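Local coordinates for cystathionine beta-lyase family protein, YNBB B.subtilis ortholog (Clostridium acetobutylicum, PDB 3HVY), which is probably a pyridoxal-phosphate-dependent lyase of the methionine gamma-lyase family, a putative cystathionine beta-lyase linked to aluminium resistance, at residues T331-A336 and A387-S392. Residues are numbered along the deposited sequence; the frame is centred on the assembly and turned at random.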
loop_
_atom_site.group_PDB
_atom_site.type_symbol
_atom_site.label_atom_id
_atom_site.label_comp_id
_atom_site.label_asym_id
_atom_site.label_seq_id
_atom_site.Cartn_x
_atom_site.Cartn_y
_atom_site.Cartn_z
ATOM N N THR D 331 30.515 -11.789 -13.735
ATOM C CA THR D 331 29.712 -10.836 -14.442
ATOM C C THR D 331 28.260 -10.888 -14.041
ATOM O O THR D 331 27.497 -9.926 -14.327
ATOM C CB THR D 331 29.860 -11.023 -15.965
ATOM O OG1 THR D 331 29.436 -9.829 -16.604
ATOM C CG2 THR D 331 29.039 -12.196 -16.493
ATOM N N ASP D 332 27.838 -12.019 -13.432
ATOM C CA ASP D 332 26.515 -12.148 -12.862
ATOM C C ASP D 332 26.594 -12.852 -11.493
ATOM O O ASP D 332 27.680 -13.132 -11.010
ATOM C CB ASP D 332 25.551 -12.818 -13.832
ATOM C CG ASP D 332 25.893 -14.247 -14.085
ATOM O OD1 ASP D 332 26.524 -14.835 -13.200
ATOM O OD2 ASP D 332 25.524 -14.796 -15.139
ATOM N N ILE D 333 25.448 -13.066 -10.868
ATOM C CA ILE D 333 25.375 -13.653 -9.516
ATOM C C ILE D 333 25.171 -15.176 -9.487
ATOM O O ILE D 333 24.991 -15.766 -8.425
ATOM C CB ILE D 333 24.276 -12.993 -8.627
ATOM C CG1 ILE D 333 22.886 -13.143 -9.228
ATOM C CG2 ILE D 333 24.572 -11.488 -8.350
ATOM C CD1 ILE D 333 21.737 -12.870 -8.242
ATOM N N ILE D 334 25.246 -15.813 -10.633
ATOM C CA ILE D 334 24.934 -17.230 -10.719
ATOM C C ILE D 334 26.158 -18.122 -10.479
ATOM O O ILE D 334 27.254 -17.786 -10.922
ATOM C CB ILE D 334 24.409 -17.604 -12.105
ATOM C CG1 ILE D 334 23.242 -16.695 -12.526
ATOM C CG2 ILE D 334 24.012 -19.104 -12.155
ATOM C CD1 ILE D 334 22.153 -16.646 -11.523
ATOM N N GLN D 335 25.938 -19.268 -9.793
ATOM C CA GLN D 335 26.962 -20.252 -9.558
ATOM C C GLN D 335 26.386 -21.591 -9.928
ATOM O O GLN D 335 25.326 -21.950 -9.427
ATOM C CB GLN D 335 27.352 -20.350 -8.086
ATOM C CG GLN D 335 28.532 -21.290 -7.818
ATOM C CD GLN D 335 29.766 -20.916 -8.633
ATOM O OE1 GLN D 335 30.192 -19.775 -8.597
ATOM N NE2 GLN D 335 30.357 -21.890 -9.347
ATOM N N ALA D 336 27.117 -22.338 -10.748
ATOM C CA ALA D 336 26.747 -23.707 -11.167
ATOM C C ALA D 336 27.650 -24.734 -10.473
ATOM O O ALA D 336 28.829 -24.466 -10.222
ATOM C CB ALA D 336 26.809 -23.849 -12.730
ATOM N N ALA D 387 11.848 -13.795 -6.452
ATOM C CA ALA D 387 12.991 -12.851 -6.457
ATOM C C ALA D 387 14.287 -13.630 -6.475
ATOM O O ALA D 387 14.504 -14.440 -5.618
ATOM C CB ALA D 387 12.989 -11.933 -5.213
ATOM N N SER D 388 15.168 -13.419 -7.437
ATOM C CA SER D 388 16.338 -14.279 -7.365
ATOM C C SER D 388 17.585 -13.615 -6.830
ATOM O O SER D 388 18.617 -14.271 -6.735
ATOM C CB SER D 388 16.532 -15.130 -8.615
ATOM O OG SER D 388 16.305 -14.392 -9.778
ATOM N N ILE D 389 17.470 -12.363 -6.354
ATOM C CA ILE D 389 18.563 -11.769 -5.630
ATOM C C ILE D 389 18.551 -12.349 -4.185
ATOM O O ILE D 389 19.513 -12.192 -3.416
ATOM C CB ILE D 389 18.458 -10.227 -5.660
ATOM C CG1 ILE D 389 19.699 -9.532 -5.100
ATOM C CG2 ILE D 389 17.164 -9.770 -4.939
ATOM C CD1 ILE D 389 21.015 -9.929 -5.769
ATOM N N GLU D 390 17.458 -12.982 -3.802
ATOM C CA GLU D 390 17.391 -13.695 -2.528
ATOM C C GLU D 390 17.895 -15.097 -2.755
ATOM O O GLU D 390 17.726 -15.648 -3.852
ATOM C CB GLU D 390 15.976 -13.772 -1.975
ATOM C CG GLU D 390 15.286 -12.477 -1.815
ATOM C CD GLU D 390 13.966 -12.557 -1.050
ATOM O OE1 GLU D 390 13.885 -13.259 0.023
ATOM O OE2 GLU D 390 13.009 -11.848 -1.504
ATOM N N LEU D 391 18.436 -15.705 -1.706
ATOM C CA LEU D 391 19.016 -17.031 -1.782
ATOM C C LEU D 391 18.000 -18.003 -2.362
ATOM O O LEU D 391 16.891 -18.206 -1.827
ATOM C CB LEU D 391 19.513 -17.540 -0.419
ATOM C CG LEU D 391 20.272 -18.870 -0.463
ATOM C CD1 LEU D 391 21.577 -18.757 -1.271
ATOM C CD2 LEU D 391 20.524 -19.437 0.923
ATOM N N SER D 392 18.401 -18.606 -3.456
ATOM C CA SER D 392 17.528 -19.569 -4.177
ATOM C C SER D 392 18.373 -20.497 -5.053
ATOM O O SER D 392 19.560 -20.293 -5.216
ATOM C CB SER D 392 16.565 -18.766 -5.036
ATOM O OG SER D 392 17.259 -17.752 -5.803
#
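Ile333 and Ile389 are the residues whose CA atoms lie nearest across the segments, 8.1 Å apart; residues 331-336 and 387-392 meet through side-chain methyls and one backbone carbonyl, and share no hydrogen bond. The first segment runs from a loop into strand 334-338; the second is the irregular link leading into strand 392-396. In the five-stranded antiparallel sheet, strand 402-406 lies between these two strands, so the contact bridges the loops before them.

The side chain of Ile333 does most of the reaching. Its CG1 stands between the backbone N and the carbonyl carbon (chi1 60°), and the extended chi2 of 164° carries CD1 across to the other segment. There CD1 lies 3.9 Å from CD1 of Ile389, the two side chains crossing at about a right angle and meeting by their end methyls. The same methyl of Ile333 rests 3.7 Å from Ser388 O, a van der Waals contact with the backbone. Both isoleucines also pack on Ala304 of helix 287-317. Ile333 further touches Asn245, which follows Lys244, the carrier of pyridoxal phosphate.

Polar groups flank this apolar touch. Asp332 OD1 accepts from Ile334 N at 3.0 Å, closing an Asx turn across Ile333; the N-H comes from above the carboxylate plane, 55° out of it. Asp332 OD2 is held by Ser185 and Ser193, while Ser388 OG is hydrogen-bonded to Tyr221 OH, and the Ile333 side chain also touches Tyr221.

With 93 Å² buried in all and no hydrogen bond or salt bridge between the segments, the join is small, mainly van der Waals and non-directional.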